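Local coordinates for Non-structural polyprotein (PDB 4GUA) that is a viral precursor polyprotein whose nsP2 part probably acts as a processing cysteine protease, joined to an nsP3 part with macro and zinc-binding domains, at residues A[34-39]-A[137-142]; A[81-86]-A[93-98]; A[336-341]-A[440-445]; A[560-565]-A[583-588]. All blocks are in the same frame, centred on the assembly; numbering follows the deposited sequence.

Interaction 1: A[34-39]-A[137-142]; sequences GCQWSE and RVISAQ. With SO4 (sulfate ion), chain N.
Helix 34-39 runs past the loop 137-142 with two close approaches of the backbones, Q36 to I139 (CA-CA 7.3 Å) and E39 to A141 (CA-CA 6.1 Å). The polar link comes from E39. Its CG is anti to the backbone N (chi1 -173°) and the chain beyond is extended, which carries the carboxylate across to the loop. There OE2 accepts from A141 N at 3.2 Å in a nearly straight bond (172° at the hydrogen), the donor standing above the carboxylate plane. Nearer the helix, the stem of the same side chain is apolar, E39 CG resting 3.9 Å from A141 CB. One turn earlier Q36 crosses I139 obliquely: the methyl CG2 of I139 sits 3.6 Å from Q36 CD, while the OE1 of Q36 turns back to accept from T33 N. The rest of I139 leads away, onto K62 and F63 of helix 52-64. The loop is braced from within by an ST turn, Q142 N donating to S140 OG at 3.1 Å, and A141 O is held by Q239. At the start of the helix a sulfate ion, probably from the crystallisation liquor, takes C35 N through O3 at 3.0 Å. The contact thus ties a helix of the C9 peptidase region to a loop by one carboxylate-to-amide bond flanked by apolar packing, while the sulfate is consistent with a positively polarised helix start.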
loop_
_atom_site.group_PDB
_atom_site.type_symbol
_atom_site.label_atom_id
_atom_site.label_comp_id
_atom_site.label_asym_id
_atom_site.label_seq_id
_atom_site.Cartn_x
_atom_site.Cartn_y
_atom_site.Cartn_z
ATOM N N GLY A 34 -32.950 -4.630 11.995
ATOM C CA GLY A 34 -32.410 -5.930 11.650
ATOM C C GLY A 34 -32.268 -6.075 10.147
ATOM O O GLY A 34 -31.260 -6.579 9.660
ATOM N N CYS A 35 -33.294 -5.646 9.414
ATOM C CA CYS A 35 -33.278 -5.697 7.956
ATOM C C CYS A 35 -32.184 -4.802 7.390
ATOM O O CYS A 35 -31.532 -5.151 6.403
ATOM C CB CYS A 35 -34.630 -5.269 7.384
ATOM S SG CYS A 35 -35.975 -6.413 7.744
ATOM N N GLN A 36 -31.996 -3.642 8.009
ATOM C CA GLN A 36 -30.955 -2.726 7.581
ATOM C C GLN A 36 -29.563 -3.309 7.844
ATOM O O GLN A 36 -28.668 -3.212 6.995
ATOM C CB GLN A 36 -31.148 -1.367 8.255
ATOM C CG GLN A 36 -32.325 -0.615 7.661
ATOM C CD GLN A 36 -32.849 0.506 8.530
ATOM O OE1 GLN A 36 -32.330 0.784 9.613
ATOM N NE2 GLN A 36 -33.904 1.149 8.059
ATOM N N TRP A 37 -29.382 -3.939 8.998
ATOM C CA TRP A 37 -28.121 -4.618 9.276
ATOM C C TRP A 37 -27.851 -5.675 8.215
ATOM O O TRP A 37 -26.741 -5.779 7.701
ATOM C CB TRP A 37 -28.146 -5.289 10.647
ATOM C CG TRP A 37 -27.772 -4.396 11.790
ATOM C CD1 TRP A 37 -28.598 -3.943 12.777
ATOM C CD2 TRP A 37 -26.473 -3.864 12.077
ATOM N NE1 TRP A 37 -27.894 -3.165 13.661
ATOM C CE2 TRP A 37 -26.589 -3.095 13.255
ATOM C CE3 TRP A 37 -25.222 -3.965 11.458
ATOM C CZ2 TRP A 37 -25.507 -2.429 13.826
ATOM C CZ3 TRP A 37 -24.142 -3.298 12.024
ATOM C CH2 TRP A 37 -24.297 -2.534 13.194
ATOM N N SER A 38 -28.879 -6.456 7.889
ATOM C CA SER A 38 -28.757 -7.546 6.927
ATOM C C SER A 38 -28.497 -7.026 5.518
ATOM O O SER A 38 -27.770 -7.640 4.727
ATOM C CB SER A 38 -30.024 -8.394 6.923
ATOM O OG SER A 38 -30.245 -8.958 8.198
ATOM N N GLU A 39 -29.087 -5.880 5.211
ATOM C CA GLU A 39 -29.000 -5.351 3.869
ATOM C C GLU A 39 -27.593 -4.815 3.661
ATOM O O GLU A 39 -27.033 -4.933 2.576
ATOM C CB GLU A 39 -30.048 -4.263 3.640
ATOM C CG GLU A 39 -30.115 -3.782 2.196
ATOM C CD GLU A 39 -30.939 -2.519 2.035
ATOM O OE1 GLU A 39 -31.715 -2.194 2.966
ATOM O OE2 GLU A 39 -30.805 -1.854 0.977
ATOM N N ARG A 137 -32.373 9.728 1.968
ATOM C CA ARG A 137 -33.225 8.552 1.840
ATOM C C ARG A 137 -32.983 7.628 3.037
ATOM O O ARG A 137 -32.000 7.800 3.758
ATOM C CB ARG A 137 -32.923 7.816 0.548
ATOM C CG ARG A 137 -33.978 6.763 0.179
ATOM C CD ARG A 137 -33.486 5.899 -0.965
ATOM N NE ARG A 137 -32.252 6.450 -1.514
ATOM C CZ ARG A 137 -31.044 6.155 -1.048
ATOM N NH1 ARG A 137 -30.919 5.339 -0.007
ATOM N NH2 ARG A 137 -29.966 6.696 -1.591
ATOM N N VAL A 138 -33.877 6.671 3.272
ATOM C CA VAL A 138 -33.581 5.620 4.245
ATOM C C VAL A 138 -32.350 4.852 3.781
ATOM O O VAL A 138 -32.165 4.607 2.589
ATOM C CB VAL A 138 -34.747 4.605 4.440
ATOM C CG1 VAL A 138 -36.020 5.321 4.854
ATOM C CG2 VAL A 138 -34.977 3.771 3.184
ATOM N N ILE A 139 -31.524 4.465 4.742
ATOM C CA ILE A 139 -30.256 3.811 4.464
ATOM C C ILE A 139 -30.445 2.663 3.471
ATOM O O ILE A 139 -31.359 1.848 3.600
ATOM C CB ILE A 139 -29.620 3.303 5.786
ATOM C CG1 ILE A 139 -28.302 2.574 5.525
ATOM C CG2 ILE A 139 -30.567 2.370 6.509
ATOM C CD1 ILE A 139 -27.222 3.454 4.968
ATOM N N SER A 140 -29.582 2.632 2.459
ATOM C CA SER A 140 -29.659 1.632 1.399
ATOM C C SER A 140 -28.272 1.141 1.016
ATOM O O SER A 140 -27.336 1.925 0.893
ATOM C CB SER A 140 -30.332 2.208 0.159
ATOM O OG SER A 140 -30.158 1.337 -0.948
ATOM N N ALA A 141 -28.140 -0.164 0.823
ATOM C CA ALA A 141 -26.856 -0.738 0.453
ATOM C C ALA A 141 -26.490 -0.426 -1.001
ATOM O O ALA A 141 -25.364 -0.669 -1.429
ATOM C CB ALA A 141 -26.882 -2.245 0.673
ATOM N N GLN A 142 -27.433 0.131 -1.752
ATOM C CA GLN A 142 -27.233 0.353 -3.182
ATOM C C GLN A 142 -26.741 1.752 -3.526
ATOM O O GLN A 142 -26.584 2.085 -4.702
ATOM C CB GLN A 142 -28.532 0.060 -3.925
ATOM C CG GLN A 142 -28.935 -1.395 -3.826
ATOM C CD GLN A 142 -30.292 -1.666 -4.415
ATOM O OE1 GLN A 142 -30.520 -1.458 -5.604
ATOM N NE2 GLN A 142 -31.204 -2.149 -3.586
HETATM S S SO4 N . -36.090 -5.545 12.729
HETATM O O1 SO4 N . -35.618 -4.635 13.784
HETATM O O2 SO4 N . -37.543 -5.470 12.604
HETATM O O3 SO4 N . -35.506 -5.193 11.436
HETATM O O4 SO4 N . -35.716 -6.919 13.060
#

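Interaction 2: A[81-86]-A[93-98]; sequences TYHPAD and HWDNSP
Y82 lies against W94 on one face of a beta hairpin made by strands 78-83 and 93-95; these are two strands of a three-stranded antiparallel sheet in the C9 peptidase region. The CB of Y82 stands over the six-membered ring of W94 in a CH-pi contact, 3.8 Å from its centroid. Farther out, Y82 CD1 comes within 3.5 Å of W94 CE2, over the same indole; the two rings are turned obliquely, their planes 57° apart. T81, H83, H93 and D95 occupy the other face. H83 offers the edge of its ring: NE2 is hydrogen-bonded to S97 OG at 3.0 Å and weakly to D95 OD1 at 3.1 Å, the H83 and D95 side chains crossing at about a right angle, with ring and carboxylate planes 75° apart. Beside them T81 OG1 donates to the backbone O of S97 at 2.7 Å. Paired backbone bonds at T81-D95 and H83-H93 set this register, leaving Y82-W94 as the non-hydrogen-bonded pair. In the next shell W94 packs on W17 and A20 of helix 16-27 and on A52 and I53. H93 touches C16 at the start of helix 16-27, consistent with the cysteine-histidine pair of a clan CA protease. The D95 side chain is placed by its torsion (chi1 66°), which sets CG between the backbone N and the carbonyl carbon, and an Asx turn closes the strand end: S97 N donates to D95 OD1 at 3.0 Å.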
loop_
_atom_site.group_PDB
_atom_site.type_symbol
_atom_site.label_atom_id
_atom_site.label_comp_id
_atom_site.label_asym_id
_atom_site.label_seq_id
_atom_site.Cartn_x
_atom_site.Cartn_y
_atom_site.Cartn_z
ATOM N N THR A 81 -13.820 -2.303 21.750
ATOM C CA THR A 81 -12.778 -3.143 22.315
ATOM C C THR A 81 -12.900 -4.588 21.860
ATOM O O THR A 81 -13.948 -5.236 22.023
ATOM C CB THR A 81 -12.825 -3.106 23.851
ATOM O OG1 THR A 81 -12.719 -1.751 24.300
ATOM C CG2 THR A 81 -11.696 -3.926 24.443
ATOM N N TYR A 82 -11.803 -5.078 21.297
ATOM C CA TYR A 82 -11.700 -6.456 20.866
ATOM C C TYR A 82 -11.036 -7.251 21.971
ATOM O O TYR A 82 -9.992 -6.849 22.483
ATOM C CB TYR A 82 -10.846 -6.542 19.607
ATOM C CG TYR A 82 -10.679 -7.943 19.063
ATOM C CD1 TYR A 82 -11.741 -8.613 18.459
ATOM C CD2 TYR A 82 -9.460 -8.609 19.177
ATOM C CE1 TYR A 82 -11.587 -9.898 17.967
ATOM C CE2 TYR A 82 -9.298 -9.897 18.689
ATOM C CZ TYR A 82 -10.365 -10.537 18.084
ATOM O OH TYR A 82 -10.205 -11.816 17.594
ATOM N N HIS A 83 -11.631 -8.383 22.326
ATOM C CA HIS A 83 -11.056 -9.275 23.323
ATOM C C HIS A 83 -10.666 -10.617 22.733
ATOM O O HIS A 83 -11.532 -11.380 22.321
ATOM C CB HIS A 83 -12.033 -9.505 24.472
ATOM C CG HIS A 83 -12.367 -8.264 25.235
ATOM N ND1 HIS A 83 -11.573 -7.789 26.255
ATOM C CD2 HIS A 83 -13.415 -7.413 25.141
ATOM C CE1 HIS A 83 -12.110 -6.687 26.749
ATOM N NE2 HIS A 83 -13.229 -6.438 26.091
ATOM N N PRO A 84 -9.358 -10.905 22.670
ATOM C CA PRO A 84 -8.927 -12.224 22.191
ATOM C C PRO A 84 -9.397 -13.284 23.166
ATOM O O PRO A 84 -9.742 -12.940 24.296
ATOM C CB PRO A 84 -7.395 -12.136 22.203
ATOM C CG PRO A 84 -7.080 -10.684 22.229
ATOM C CD PRO A 84 -8.214 -10.027 22.967
ATOM N N ALA A 85 -9.424 -14.545 22.757
ATOM C CA ALA A 85 -9.789 -15.594 23.691
ATOM C C ALA A 85 -8.730 -15.652 24.785
ATOM O O ALA A 85 -7.541 -15.456 24.525
ATOM C CB ALA A 85 -9.908 -16.926 22.979
ATOM N N ASP A 86 -9.183 -15.860 26.015
ATOM C CA ASP A 86 -8.303 -16.071 27.157
ATOM C C ASP A 86 -8.960 -17.032 28.162
ATOM O O ASP A 86 -9.974 -17.659 27.853
ATOM C CB ASP A 86 -7.943 -14.729 27.799
ATOM C CG ASP A 86 -9.161 -13.916 28.182
ATOM O OD1 ASP A 86 -10.119 -14.508 28.716
ATOM O OD2 ASP A 86 -9.164 -12.686 27.956
ATOM N N HIS A 93 -14.279 -11.676 21.349
ATOM C CA HIS A 93 -15.532 -10.986 21.560
ATOM C C HIS A 93 -15.372 -9.468 21.388
ATOM O O HIS A 93 -14.332 -8.908 21.743
ATOM C CB HIS A 93 -16.037 -11.363 22.959
ATOM C CG HIS A 93 -17.270 -10.640 23.389
ATOM N ND1 HIS A 93 -18.525 -10.952 22.909
ATOM C CD2 HIS A 93 -17.445 -9.629 24.269
ATOM C CE1 HIS A 93 -19.419 -10.156 23.467
ATOM N NE2 HIS A 93 -18.789 -9.342 24.296
ATOM N N TRP A 94 -16.386 -8.809 20.829
ATOM C CA TRP A 94 -16.389 -7.353 20.743
ATOM C C TRP A 94 -17.370 -6.772 21.734
ATOM O O TRP A 94 -18.520 -7.203 21.808
ATOM C CB TRP A 94 -16.811 -6.870 19.359
ATOM C CG TRP A 94 -15.807 -7.043 18.261
ATOM C CD1 TRP A 94 -15.708 -8.092 17.402
ATOM C CD2 TRP A 94 -14.772 -6.124 17.890
ATOM N NE1 TRP A 94 -14.679 -7.887 16.515
ATOM C CE2 TRP A 94 -14.085 -6.687 16.796
ATOM C CE3 TRP A 94 -14.359 -4.880 18.375
ATOM C CZ2 TRP A 94 -13.007 -6.054 16.181
ATOM C CZ3 TRP A 94 -13.283 -4.250 17.761
ATOM C CH2 TRP A 94 -12.621 -4.840 16.677
ATOM N N ASP A 95 -16.933 -5.755 22.465
ATOM C CA ASP A 95 -17.850 -5.000 23.305
ATOM C C ASP A 95 -17.362 -3.576 23.558
ATOM O O ASP A 95 -16.389 -3.119 22.970
ATOM C CB ASP A 95 -18.123 -5.733 24.622
ATOM C CG ASP A 95 -16.892 -5.845 25.508
ATOM O OD1 ASP A 95 -15.935 -5.069 25.316
ATOM O OD2 ASP A 95 -16.895 -6.699 26.423
ATOM N N ASN A 96 -18.080 -2.881 24.427
ATOM C CA ASN A 96 -17.806 -1.493 24.767
ATOM C C ASN A 96 -16.978 -1.286 26.050
ATOM O O ASN A 96 -16.901 -0.176 26.569
ATOM C CB ASN A 96 -19.113 -0.707 24.786
ATOM C CG ASN A 96 -19.848 -0.791 23.461
ATOM O OD1 ASN A 96 -20.983 -1.266 23.389
ATOM N ND2 ASN A 96 -19.184 -0.359 22.395
ATOM N N SER A 97 -16.419 -2.362 26.599
ATOM C CA SER A 97 -15.594 -2.260 27.805
ATOM C C SER A 97 -14.447 -1.265 27.598
ATOM O O SER A 97 -14.090 -0.946 26.466
ATOM C CB SER A 97 -15.029 -3.629 28.193
ATOM O OG SER A 97 -13.762 -3.867 27.602
ATOM N N PRO A 98 -13.892 -0.738 28.701
ATOM C CA PRO A 98 -12.807 0.258 28.684
ATOM C C PRO A 98 -11.589 -0.114 27.834
ATOM O O PRO A 98 -11.161 -1.267 27.838
ATOM C CB PRO A 98 -12.409 0.349 30.158
ATOM C CG PRO A 98 -13.669 0.044 30.886
ATOM C CD PRO A 98 -14.373 -0.998 30.069
#

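Interaction 3: A[336-341]-A[440-445]; sequences TRDGVG and EHNIKS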
loop_
_atom_site.group_PDB
_atom_site.type_symbol
_atom_site.label_atom_id
_atom_site.label_comp_id
_atom_site.label_asym_id
_atom_site.label_seq_id
_atom_site.Cartn_x
_atom_site.Cartn_y
_atom_site.Cartn_z
ATOM N N THR A 336 -4.100 -2.967 -19.701
ATOM C CA THR A 336 -2.752 -2.614 -20.135
ATOM C C THR A 336 -1.712 -3.704 -19.880
ATOM O O THR A 336 -0.669 -3.732 -20.531
ATOM C CB THR A 336 -2.289 -1.321 -19.405
ATOM O OG1 THR A 336 -2.866 -0.178 -20.047
ATOM C CG2 THR A 336 -0.764 -1.181 -19.402
ATOM N N ARG A 337 -2.001 -4.615 -18.958
ATOM C CA ARG A 337 -1.027 -5.635 -18.584
ATOM C C ARG A 337 -1.562 -7.046 -18.591
ATOM O O ARG A 337 -2.725 -7.277 -18.914
ATOM C CB ARG A 337 -0.489 -5.353 -17.188
ATOM C CG ARG A 337 0.530 -4.277 -17.116
ATOM C CD ARG A 337 1.012 -4.222 -15.710
ATOM N NE ARG A 337 1.947 -3.136 -15.503
ATOM C CZ ARG A 337 3.096 -3.263 -14.855
ATOM N NH1 ARG A 337 3.468 -4.432 -14.337
ATOM N NH2 ARG A 337 3.874 -2.206 -14.724
ATOM N N ASP A 338 -0.717 -7.987 -18.170
ATOM C CA ASP A 338 -1.043 -9.381 -18.386
ATOM C C ASP A 338 -2.099 -9.737 -17.316
ATOM O O ASP A 338 -3.259 -9.930 -17.672
ATOM C CB ASP A 338 0.210 -10.290 -18.387
ATOM C CG ASP A 338 1.515 -9.527 -18.690
ATOM O OD1 ASP A 338 1.464 -8.448 -19.311
ATOM O OD2 ASP A 338 2.599 -10.019 -18.307
ATOM N N GLY A 339 -1.759 -9.794 -16.025
ATOM C CA GLY A 339 -0.419 -10.068 -15.532
ATOM C C GLY A 339 -0.415 -11.566 -15.271
ATOM O O GLY A 339 -1.461 -12.185 -15.451
ATOM N N VAL A 340 0.705 -12.161 -14.853
ATOM C CA VAL A 340 0.729 -13.609 -14.557
ATOM C C VAL A 340 1.949 -13.919 -13.675
ATOM O O VAL A 340 2.887 -13.121 -13.583
ATOM C CB VAL A 340 0.682 -14.539 -15.839
ATOM C CG1 VAL A 340 0.001 -15.896 -15.538
ATOM C CG2 VAL A 340 -0.130 -13.912 -16.945
ATOM N N GLY A 341 1.912 -15.093 -13.048
ATOM C CA GLY A 341 2.723 -15.433 -11.886
ATOM C C GLY A 341 4.086 -16.076 -12.097
ATOM O O GLY A 341 4.521 -16.852 -11.241
ATOM N N GLU A 440 5.877 1.605 -14.736
ATOM C CA GLU A 440 4.959 2.455 -15.478
ATOM C C GLU A 440 4.906 2.039 -16.951
ATOM O O GLU A 440 3.860 2.126 -17.593
ATOM C CB GLU A 440 5.372 3.927 -15.348
ATOM C CG GLU A 440 5.077 4.542 -13.982
ATOM C CD GLU A 440 5.789 5.881 -13.760
ATOM O OE1 GLU A 440 6.461 6.364 -14.702
ATOM O OE2 GLU A 440 5.687 6.441 -12.639
ATOM N N HIS A 441 6.044 1.605 -17.490
ATOM C CA HIS A 441 6.115 1.169 -18.884
ATOM C C HIS A 441 6.053 -0.339 -19.087
ATOM O O HIS A 441 6.253 -0.821 -20.197
ATOM C CB HIS A 441 7.341 1.773 -19.554
ATOM C CG HIS A 441 7.250 3.259 -19.691
ATOM N ND1 HIS A 441 7.768 4.125 -18.753
ATOM C CD2 HIS A 441 6.661 4.032 -20.632
ATOM C CE1 HIS A 441 7.521 5.370 -19.122
ATOM N NE2 HIS A 441 6.850 5.340 -20.259
ATOM N N ASN A 442 5.810 -1.075 -18.006
ATOM C CA ASN A 442 5.753 -2.534 -18.043
ATOM C C ASN A 442 6.958 -3.152 -18.736
ATOM O O ASN A 442 6.822 -4.012 -19.604
ATOM C CB ASN A 442 4.478 -3.018 -18.722
ATOM C CG ASN A 442 4.194 -4.477 -18.429
ATOM O OD1 ASN A 442 4.731 -5.041 -17.477
ATOM N ND2 ASN A 442 3.362 -5.099 -19.254
ATOM N N ILE A 443 8.138 -2.695 -18.344
ATOM C CA ILE A 443 9.386 -3.210 -18.869
ATOM C C ILE A 443 9.662 -4.595 -18.289
ATOM O O ILE A 443 9.675 -4.782 -17.070
ATOM C CB ILE A 443 10.527 -2.246 -18.537
ATOM C CG1 ILE A 443 10.232 -0.887 -19.180
ATOM C CG2 ILE A 443 11.867 -2.818 -18.994
ATOM C CD1 ILE A 443 11.303 0.138 -18.972
ATOM N N LYS A 444 9.860 -5.563 -19.177
ATOM C CA LYS A 444 9.977 -6.964 -18.788
ATOM C C LYS A 444 11.381 -7.350 -18.291
ATOM O O LYS A 444 11.533 -8.218 -17.428
ATOM C CB LYS A 444 9.570 -7.860 -19.960
ATOM C CG LYS A 444 8.153 -7.634 -20.472
ATOM C CD LYS A 444 7.140 -8.378 -19.620
ATOM C CE LYS A 444 5.807 -8.551 -20.343
ATOM N NZ LYS A 444 4.716 -9.016 -19.430
ATOM N N SER A 445 12.406 -6.721 -18.852
ATOM C CA SER A 445 13.777 -6.994 -18.446
ATOM C C SER A 445 14.573 -5.700 -18.452
ATOM O O SER A 445 14.352 -4.826 -19.298
ATOM C CB SER A 445 14.438 -7.984 -19.404
ATOM O OG SER A 445 14.300 -7.558 -20.753
#
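R337 lays one face of its guanidinium against the side-chain amide of N442, the closely packed part of this contact. The planes are stacked, 24° apart, with N442 OD1 at 3.4 Å from R337 NH1 and displaced toward the rim; the angle is too poor for a hydrogen bond. Lower on the arginine, CG meets N442 ND2 at 3.6 Å. R337 also packs on C327, V328 and S331 of helix 323-333, and makes a long, weak ion pair with D478. On the solvent side the contact thins to a single reach between two exposed residues: D338 OD2 and K444 NZ approach tip to tip in a salt bridge of 2.6 Å. The bend of the lysine at chi2 (-82°) turns CD, and from there the extended rest of the chain reaches D338. The DGVG sequence at 338-341 probably leads into the nsP2/nsP3 cleavage site, so the contact joins that approach to the macro region. There N442, with positive phi, is the C-prime residue of the Schellman motif that ends helix 420-440 ahead of strand 445-448.

Interaction 4: A[560-565]-A[583-588]; sequences KVLFPN and EAIREK
F563 projects from the end of helix 550-562 toward helix 583-588 and covers the largest share of this apolar contact. Its CB points at the other helix. With CG anti to the carbonyl carbon and beside the backbone N (chi1 -60°), CG is directed toward helix 583-588. Moving out along the ring, CD1 is still 4.6 Å from I585 CG2, and the next atom, CE1, closes to 3.6 Å from the same methyl. At the tip, CZ meets the aliphatic stem of K588: its CG lies 3.9 Å away, near the ring plane, so the lysine covers the ring edge rather than a face. The K588 and F563 side chains cross at about a right angle. One residue earlier, L562 widens the patch, its CD1 standing 4.3 Å from I585 CG2 and 4.2 Å from R586 CG. R586 contributes hydrocarbon here, while its NE is engaged in a salt bridge with E558 on helix 550-562, a polar tie beside the apolar contact. No hydrogen bond links the two segments, so apolar contact of methyl, methylene and phenyl groups joins them. Helix 566-577 follows F563 after a short turn, with N565 as its N-cap, and packs against both partners: F563 touches S569 and Q572, and I585 touches Q572. The phenyl ring thus lies where helices 550-562, 566-577 and 583-588 of the nsP3 zinc-binding region come together.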
loop_
_atom_site.group_PDB
_atom_site.type_symbol
_atom_site.label_atom_id
_atom_site.label_comp_id
_atom_site.label_asym_id
_atom_site.label_seq_id
_atom_site.Cartn_x
_atom_site.Cartn_y
_atom_site.Cartn_z
ATOM N N LYS A 560 -0.826 18.457 -0.602
ATOM C CA LYS A 560 -0.222 17.550 -1.570
ATOM C C LYS A 560 -1.153 17.282 -2.750
ATOM O O LYS A 560 -0.704 17.076 -3.878
ATOM C CB LYS A 560 0.120 16.232 -0.877
ATOM C CG LYS A 560 1.166 15.349 -1.554
ATOM C CD LYS A 560 1.961 16.017 -2.670
ATOM C CE LYS A 560 2.685 14.971 -3.498
ATOM N NZ LYS A 560 3.582 14.136 -2.648
ATOM N N VAL A 561 -2.453 17.294 -2.503
ATOM C CA VAL A 561 -3.402 17.133 -3.595
ATOM C C VAL A 561 -3.372 18.358 -4.503
ATOM O O VAL A 561 -3.412 18.220 -5.726
ATOM C CB VAL A 561 -4.830 16.890 -3.059
ATOM C CG1 VAL A 561 -5.863 16.982 -4.163
ATOM C CG2 VAL A 561 -4.905 15.537 -2.379
ATOM N N LEU A 562 -3.277 19.544 -3.906
ATOM C CA LEU A 562 -3.291 20.811 -4.650
ATOM C C LEU A 562 -1.986 21.069 -5.399
ATOM O O LEU A 562 -1.959 21.790 -6.396
ATOM C CB LEU A 562 -3.531 21.972 -3.686
ATOM C CG LEU A 562 -4.848 21.951 -2.911
ATOM C CD1 LEU A 562 -4.814 22.975 -1.782
ATOM C CD2 LEU A 562 -6.029 22.192 -3.836
ATOM N N PHE A 563 -0.899 20.511 -4.885
ATOM C CA PHE A 563 0.420 20.714 -5.460
ATOM C C PHE A 563 1.104 19.362 -5.600
ATOM O O PHE A 563 1.913 18.978 -4.756
ATOM C CB PHE A 563 1.240 21.650 -4.572
ATOM C CG PHE A 563 0.626 23.013 -4.401
ATOM C CD1 PHE A 563 -0.368 23.220 -3.461
ATOM C CD2 PHE A 563 1.041 24.082 -5.172
ATOM C CE1 PHE A 563 -0.938 24.463 -3.296
ATOM C CE2 PHE A 563 0.472 25.330 -5.011
ATOM C CZ PHE A 563 -0.521 25.517 -4.070
ATOM N N PRO A 564 0.761 18.625 -6.666
ATOM C CA PRO A 564 1.265 17.271 -6.920
ATOM C C PRO A 564 2.789 17.180 -6.941
ATOM O O PRO A 564 3.338 16.111 -6.667
ATOM C CB PRO A 564 0.687 16.938 -8.290
ATOM C CG PRO A 564 -0.557 17.748 -8.369
ATOM C CD PRO A 564 -0.256 19.027 -7.651
ATOM N N ASN A 565 3.462 18.273 -7.281
ATOM C CA ASN A 565 4.917 18.297 -7.231
ATOM C C ASN A 565 5.404 18.313 -5.780
ATOM O O ASN A 565 5.022 19.190 -5.001
ATOM C CB ASN A 565 5.451 19.513 -7.984
ATOM C CG ASN A 565 6.958 19.604 -7.936
ATOM O OD1 ASN A 565 7.529 20.297 -7.095
ATOM N ND2 ASN A 565 7.615 18.872 -8.828
ATOM N N GLU A 583 -7.610 28.099 3.425
ATOM C CA GLU A 583 -8.376 28.807 2.404
ATOM C C GLU A 583 -7.454 29.584 1.471
ATOM O O GLU A 583 -7.672 29.610 0.259
ATOM C CB GLU A 583 -9.348 29.801 3.035
ATOM C CG GLU A 583 -8.747 30.659 4.140
ATOM C CD GLU A 583 -9.362 32.057 4.206
ATOM O OE1 GLU A 583 -10.596 32.188 4.060
ATOM O OE2 GLU A 583 -8.598 33.032 4.393
ATOM N N ALA A 584 -6.430 30.219 2.034
ATOM C CA ALA A 584 -5.515 31.037 1.245
ATOM C C ALA A 584 -4.743 30.175 0.250
ATOM O O ALA A 584 -4.562 30.557 -0.903
ATOM C CB ALA A 584 -4.555 31.771 2.152
ATOM N N ILE A 585 -4.276 29.021 0.712
ATOM C CA ILE A 585 -3.526 28.097 -0.134
ATOM C C ILE A 585 -4.430 27.507 -1.214
ATOM O O ILE A 585 -3.985 27.212 -2.323
ATOM C CB ILE A 585 -2.891 26.966 0.691
ATOM C CG1 ILE A 585 -1.935 27.560 1.727
ATOM C CG2 ILE A 585 -2.165 25.988 -0.220
ATOM C CD1 ILE A 585 -0.676 26.760 1.939
ATOM N N ARG A 586 -5.706 27.336 -0.887
ATOM C CA ARG A 586 -6.656 26.806 -1.845
ATOM C C ARG A 586 -6.878 27.832 -2.955
ATOM O O ARG A 586 -7.070 27.466 -4.113
ATOM C CB ARG A 586 -7.977 26.455 -1.163
ATOM C CG ARG A 586 -7.869 25.346 -0.137
ATOM C CD ARG A 586 -9.221 25.052 0.492
ATOM N NE ARG A 586 -9.125 24.029 1.532
ATOM C CZ ARG A 586 -9.509 24.177 2.797
ATOM N NH1 ARG A 586 -10.048 25.310 3.227
ATOM N NH2 ARG A 586 -9.362 23.172 3.645
ATOM N N GLU A 587 -6.869 29.115 -2.590
ATOM C CA GLU A 587 -6.881 30.198 -3.574
ATOM C C GLU A 587 -5.602 30.209 -4.409
ATOM O O GLU A 587 -5.645 30.435 -5.616
ATOM C CB GLU A 587 -7.075 31.554 -2.893
ATOM C CG GLU A 587 -8.249 32.351 -3.447
ATOM C CD GLU A 587 -9.375 32.512 -2.445
ATOM O OE1 GLU A 587 -10.316 31.690 -2.474
ATOM O OE2 GLU A 587 -9.318 33.456 -1.623
ATOM N N LYS A 588 -4.468 29.953 -3.764
ATOM C CA LYS A 588 -3.183 29.864 -4.458
ATOM C C LYS A 588 -3.224 28.772 -5.537
ATOM O O LYS A 588 -2.440 28.789 -6.484
ATOM C CB LYS A 588 -2.057 29.626 -3.428
ATOM C CG LYS A 588 -0.633 29.403 -3.977
ATOM C CD LYS A 588 -0.212 30.301 -5.146
ATOM C CE LYS A 588 1.303 30.218 -5.372
ATOM N NZ LYS A 588 1.664 30.100 -6.815
#

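Interactions 1 and 2 share the C9 peptidase region. Interaction 2 falls in sequence between the two halves of interaction 1; their centres are 26 Å apart, yet their nearest atoms are about 11 Å apart. W17 of helix 16-27 touches W94 of interaction 2 and W37 on the helix segment of interaction 1. A sulfate, probably from the crystallisation liquor, lies about 4 Å from the H93 side chain, by the probable protease site. Interactions 2 and 3 are on opposite sides of the chain's centre, 45 Å apart between centres. Interaction 3, in the probable nsP2-to-nsP3 passage, comes within about 12 Å of interaction 4 by nearest atoms. Interaction 4 belongs to the region whose C605, C607, C630 and C648 bind zinc.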